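Local coordinates for protein translation initiation factor 4E (Ascaris suum, PDB 3M94) that binds the 5' cap of mRNA, including the trimethylated guanosine form found in nematodes, and probably recruits capped mRNA for translation initiation, at residues Gly77-Val82 / Pro179-Pro184; Asp93-Glu98 / Leu153-Thr158. All blocks are in the same frame, centred on the assembly; numbering follows the deposited sequence.

Both segments of contact 2 fall between the two segments of contact 1 in the sequence, and strand 77-83 leads directly into helix 88-104, so each contact takes one segment from this strand-helix pair. Their centres lie 14 Å apart, and their side chains meet: V81 CG1 is 3.8 Å from I155 CD1 and 3.9 Å from Y95 CE1. A second junction brings P184 CG to 3.4 Å from D157 O. Helix 139-153 serves both: its N142, L143, L149 and K150 pack on W79, I181 and I183 in contact 1, and L153, at its C-terminal side, enters contact 2. The cap pocket, which includes W22, W68 and E69, is separate: the W79 side chain is about 14 Å from the bound cap analogue.

Contact 1. Residues Gly77-Val82 / Pro179-Pro184; sequences GRWLVV and PRIVIP
The indole of W79 meets the strand at 181-183 through one corner of its six-membered ring, atom CH2, and both isoleucines reach that corner obliquely to the ring plane. I183 comes closest, its CD1 3.5 Å from W79 CH2, with W79 CZ2 and CZ3 at longer range; I181 adds its CG2 branch, 3.7 Å from the same W79 CH2. The branches differ: I183 uses its longer arm, since CG1 is also 3.7 Å from W79 CH2, whereas I181 touches by CB and the short methyl. Both share one rotamer, with CG1 anti to the carbonyl carbon (chi1 -44° in I181, -52° in I183), so the difference comes from their positions along the strand. Each isoleucine crosses the indole at about a right angle. The CA atoms of W79 and I181 are 8.9 Å apart, too far for adjacent strands, because strand 161-165 runs between them in the curved antiparallel sheet of the eIF4E fold. Opposite Y163 of that middle strand, R180 and I181 form a classic beta bulge. The Y163 ring also meets the indole, with planes at about 60°. The contact itself is wholly apolar, and the indole NE1 donates to the carbonyl O of N142 in helix 139-153. L149 of this helix touches W79, while L143 and K150 touch I183.

Contact 2. Residues Asp93-Glu98 / Leu153-Thr158; sequences DHYWLE and LEIPDT
Y95 has its CG anti to the carbonyl carbon (chi1 -82°), which carries the phenol ring out from helix 88-104 toward the L153 carbonyl, while chi2 of L153 (58°) splits its two methyls between Y95 and E98. One methyl, L153 CD2, lies 3.9 Å from Y95 CG; the other, L153 CD1, sits 3.9 Å from E98 CB. Farther along the ring Y95 CE2 comes to 3.2 Å from L153 O, a close oblique approach and not a hydrogen bond. The hydroxyl end then passes I155, whose CG1 is 3.7 Å from Y95 OH. Only the root of E98 packs here: its chain bends at chi2 (-60°), and the carboxylate turns away from L153 to a partner outside both segments, a basic side chain of the bound peptide. The loop path across Y95 starts where E154 takes positive phi in a Schellman motif after helix 139-153. K150, earlier in that helix, holds the loop by a hydrogen bond to I155 O and a salt bridge to D157 OD1. The contact joins this loop to helix 88-104 beside strand 77-83, where V81 touches both Y95 and I155, and V83 touches Y95.

Contact 1. Residues Gly77-Val82 / Pro179-Pro184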
# COMPACT_ATOMS: atom_id res chain seq x y z
N GLY A 77 -7.06 -7.43 6.58
CA GLY A 77 -5.74 -7.41 7.19
C GLY A 77 -4.76 -6.79 6.24
O GLY A 77 -5.15 -6.18 5.25
N ARG A 78 -3.48 -6.95 6.55
CA ARG A 78 -2.44 -6.34 5.75
C ARG A 78 -1.18 -7.19 5.68
O ARG A 78 -0.81 -7.86 6.65
CB ARG A 78 -2.09 -4.96 6.32
CG ARG A 78 -1.33 -5.03 7.63
CD ARG A 78 -1.00 -3.67 8.17
NE ARG A 78 -0.15 -3.81 9.35
CZ ARG A 78 0.27 -2.80 10.11
NH1 ARG A 78 -0.09 -1.56 9.83
NH2 ARG A 78 1.04 -3.04 11.16
N TRP A 79 -0.54 -7.17 4.52
CA TRP A 79 0.85 -7.60 4.42
C TRP A 79 1.69 -6.41 4.88
O TRP A 79 1.51 -5.30 4.39
CB TRP A 79 1.19 -7.95 2.98
CG TRP A 79 0.77 -9.34 2.63
CD1 TRP A 79 -0.30 -9.71 1.88
CD2 TRP A 79 1.39 -10.55 3.07
NE1 TRP A 79 -0.37 -11.08 1.80
CE2 TRP A 79 0.66 -11.62 2.53
CE3 TRP A 79 2.52 -10.84 3.87
CZ2 TRP A 79 1.00 -12.95 2.76
CZ3 TRP A 79 2.86 -12.16 4.09
CH2 TRP A 79 2.11 -13.19 3.54
N LEU A 80 2.59 -6.66 5.83
CA LEU A 80 3.45 -5.62 6.40
C LEU A 80 4.90 -5.81 5.97
O LEU A 80 5.47 -6.90 6.12
CB LEU A 80 3.34 -5.61 7.93
CG LEU A 80 4.26 -4.68 8.72
CD1 LEU A 80 3.93 -3.20 8.48
CD2 LEU A 80 4.22 -5.01 10.23
N VAL A 81 5.50 -4.74 5.44
CA VAL A 81 6.92 -4.73 5.10
C VAL A 81 7.57 -3.65 5.99
O VAL A 81 7.25 -2.47 5.86
CB VAL A 81 7.17 -4.32 3.63
CG1 VAL A 81 8.64 -4.50 3.26
CG2 VAL A 81 6.26 -5.07 2.65
N VAL A 82 8.45 -4.06 6.90
CA VAL A 82 9.25 -3.08 7.66
C VAL A 82 10.47 -2.68 6.85
O VAL A 82 11.10 -3.50 6.20
CB VAL A 82 9.63 -3.58 9.10
CG1 VAL A 82 8.37 -3.76 9.96
CG2 VAL A 82 10.47 -4.87 9.06
N PRO A 179 1.18 -13.34 13.68
CA PRO A 179 0.72 -13.21 12.29
C PRO A 179 0.13 -14.52 11.73
O PRO A 179 0.56 -15.61 12.09
CB PRO A 179 1.98 -12.80 11.52
CG PRO A 179 3.13 -13.06 12.42
CD PRO A 179 2.61 -13.02 13.83
N ARG A 180 -0.86 -14.38 10.86
CA ARG A 180 -1.50 -15.50 10.18
C ARG A 180 -0.58 -16.20 9.17
O ARG A 180 -0.64 -17.43 9.00
CB ARG A 180 -2.73 -14.98 9.45
CG ARG A 180 -3.69 -16.04 9.02
CD ARG A 180 -4.97 -15.90 9.77
NE ARG A 180 -6.01 -16.73 9.18
CZ ARG A 180 -6.45 -17.86 9.71
NH1 ARG A 180 -5.94 -18.31 10.84
NH2 ARG A 180 -7.41 -18.55 9.10
N ILE A 181 0.25 -15.42 8.48
CA ILE A 181 1.13 -15.92 7.43
C ILE A 181 2.47 -15.18 7.49
O ILE A 181 2.50 -13.98 7.74
CB ILE A 181 0.52 -15.71 6.01
CG1 ILE A 181 -0.97 -16.08 5.98
CG2 ILE A 181 1.33 -16.49 4.98
CD1 ILE A 181 -1.71 -15.65 4.72
N VAL A 182 3.56 -15.89 7.26
CA VAL A 182 4.88 -15.28 7.14
C VAL A 182 5.56 -15.83 5.89
O VAL A 182 5.41 -17.00 5.57
CB VAL A 182 5.78 -15.56 8.38
CG1 VAL A 182 7.14 -14.84 8.25
CG2 VAL A 182 5.07 -15.18 9.68
N ILE A 183 6.30 -14.99 5.17
CA ILE A 183 7.08 -15.41 4.01
C ILE A 183 8.45 -14.77 4.16
O ILE A 183 8.54 -13.55 4.25
CB ILE A 183 6.48 -14.93 2.65
CG1 ILE A 183 5.00 -15.29 2.49
CG2 ILE A 183 7.31 -15.47 1.47
CD1 ILE A 183 4.34 -14.66 1.26
N PRO A 184 9.53 -15.59 4.19
CA PRO A 184 9.53 -17.06 4.08
C PRO A 184 8.93 -17.74 5.30
O PRO A 184 9.13 -17.28 6.43
CB PRO A 184 11.03 -17.39 3.99
CG PRO A 184 11.69 -16.29 4.76
CD PRO A 184 10.89 -15.06 4.40

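Contact 2. Residues Asp93-Glu98 / Leu153-Thr158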
# COMPACT_ATOMS: atom_id res chain seq x y z
N ASP A 93 11.23 4.85 -1.04
CA ASP A 93 10.55 5.34 -2.25
C ASP A 93 10.39 4.27 -3.34
O ASP A 93 9.35 4.23 -4.01
CB ASP A 93 11.26 6.56 -2.84
CG ASP A 93 11.26 7.73 -1.89
OD1 ASP A 93 10.41 7.77 -0.96
OD2 ASP A 93 12.13 8.61 -2.06
N HIS A 94 11.40 3.43 -3.49
CA HIS A 94 11.35 2.32 -4.44
C HIS A 94 10.22 1.34 -4.08
O HIS A 94 9.40 1.01 -4.92
CB HIS A 94 12.70 1.60 -4.50
CG HIS A 94 12.76 0.49 -5.49
ND1 HIS A 94 12.99 0.69 -6.83
CD2 HIS A 94 12.65 -0.86 -5.33
CE1 HIS A 94 13.00 -0.47 -7.46
NE2 HIS A 94 12.80 -1.43 -6.57
N TYR A 95 10.20 0.89 -2.82
CA TYR A 95 9.15 -0.00 -2.34
C TYR A 95 7.74 0.57 -2.58
O TYR A 95 6.88 -0.11 -3.13
CB TYR A 95 9.35 -0.32 -0.85
CG TYR A 95 10.36 -1.42 -0.53
CD1 TYR A 95 10.54 -1.85 0.79
CD2 TYR A 95 11.10 -2.06 -1.53
CE1 TYR A 95 11.45 -2.87 1.12
CE2 TYR A 95 12.02 -3.10 -1.22
CZ TYR A 95 12.19 -3.49 0.12
OH TYR A 95 13.07 -4.50 0.45
N TRP A 96 7.53 1.82 -2.15
CA TRP A 96 6.24 2.50 -2.30
C TRP A 96 5.79 2.62 -3.75
O TRP A 96 4.68 2.22 -4.08
CB TRP A 96 6.29 3.88 -1.63
CG TRP A 96 5.02 4.70 -1.71
CD1 TRP A 96 4.90 5.94 -2.22
CD2 TRP A 96 3.71 4.33 -1.24
NE1 TRP A 96 3.61 6.39 -2.10
CE2 TRP A 96 2.85 5.42 -1.49
CE3 TRP A 96 3.17 3.18 -0.62
CZ2 TRP A 96 1.48 5.40 -1.17
CZ3 TRP A 96 1.82 3.17 -0.27
CH2 TRP A 96 0.99 4.28 -0.55
N LEU A 97 6.64 3.14 -4.62
CA LEU A 97 6.30 3.30 -6.04
C LEU A 97 6.04 1.94 -6.73
O LEU A 97 5.05 1.81 -7.45
CB LEU A 97 7.36 4.09 -6.81
CG LEU A 97 7.09 4.33 -8.31
CD1 LEU A 97 5.68 4.98 -8.58
CD2 LEU A 97 8.19 5.18 -8.93
N GLU A 98 6.91 0.95 -6.51
CA GLU A 98 6.65 -0.40 -7.03
C GLU A 98 5.29 -0.96 -6.59
O GLU A 98 4.57 -1.57 -7.38
CB GLU A 98 7.75 -1.40 -6.63
CG GLU A 98 9.15 -1.10 -7.20
CD GLU A 98 9.20 -1.09 -8.72
OE1 GLU A 98 8.54 -1.93 -9.36
OE2 GLU A 98 9.92 -0.24 -9.29
N LEU A 153 8.67 -6.26 -5.14
CA LEU A 153 9.51 -5.35 -4.35
C LEU A 153 10.91 -5.92 -4.15
O LEU A 153 11.79 -5.26 -3.59
CB LEU A 153 8.84 -5.01 -3.01
CG LEU A 153 7.84 -3.85 -3.01
CD1 LEU A 153 6.70 -4.08 -3.99
CD2 LEU A 153 7.30 -3.61 -1.60
N GLU A 154 11.10 -7.14 -4.64
CA GLU A 154 12.38 -7.85 -4.51
C GLU A 154 12.85 -7.89 -3.06
O GLU A 154 13.99 -7.58 -2.75
CB GLU A 154 13.42 -7.25 -5.46
CG GLU A 154 13.14 -7.61 -6.91
CD GLU A 154 14.01 -6.86 -7.91
OE1 GLU A 154 14.13 -5.62 -7.81
OE2 GLU A 154 14.57 -7.53 -8.81
N ILE A 155 11.95 -8.30 -2.18
CA ILE A 155 12.25 -8.46 -0.78
C ILE A 155 12.94 -9.82 -0.56
O ILE A 155 12.34 -10.86 -0.85
CB ILE A 155 10.99 -8.32 0.09
CG1 ILE A 155 10.33 -6.95 -0.16
CG2 ILE A 155 11.33 -8.54 1.57
CD1 ILE A 155 8.89 -6.83 0.32
N PRO A 156 14.19 -9.81 -0.07
CA PRO A 156 14.96 -11.04 0.13
C PRO A 156 14.44 -11.86 1.31
O PRO A 156 13.69 -11.35 2.16
CB PRO A 156 16.38 -10.53 0.42
CG PRO A 156 16.18 -9.16 0.99
CD PRO A 156 14.97 -8.60 0.29
N ASP A 157 14.84 -13.13 1.34
CA ASP A 157 14.39 -14.07 2.37
C ASP A 157 14.87 -13.71 3.77
O ASP A 157 14.21 -14.02 4.76
CB ASP A 157 14.80 -15.49 1.99
CG ASP A 157 13.97 -16.04 0.85
OD1 ASP A 157 12.82 -15.58 0.68
OD2 ASP A 157 14.46 -16.93 0.13
N THR A 158 16.01 -13.02 3.85
CA THR A 158 16.51 -12.51 5.13
C THR A 158 15.57 -11.49 5.77
O THR A 158 15.75 -11.13 6.94
CB THR A 158 17.91 -11.88 4.99
OG1 THR A 158 17.91 -10.97 3.88
CG2 THR A 158 18.99 -12.96 4.79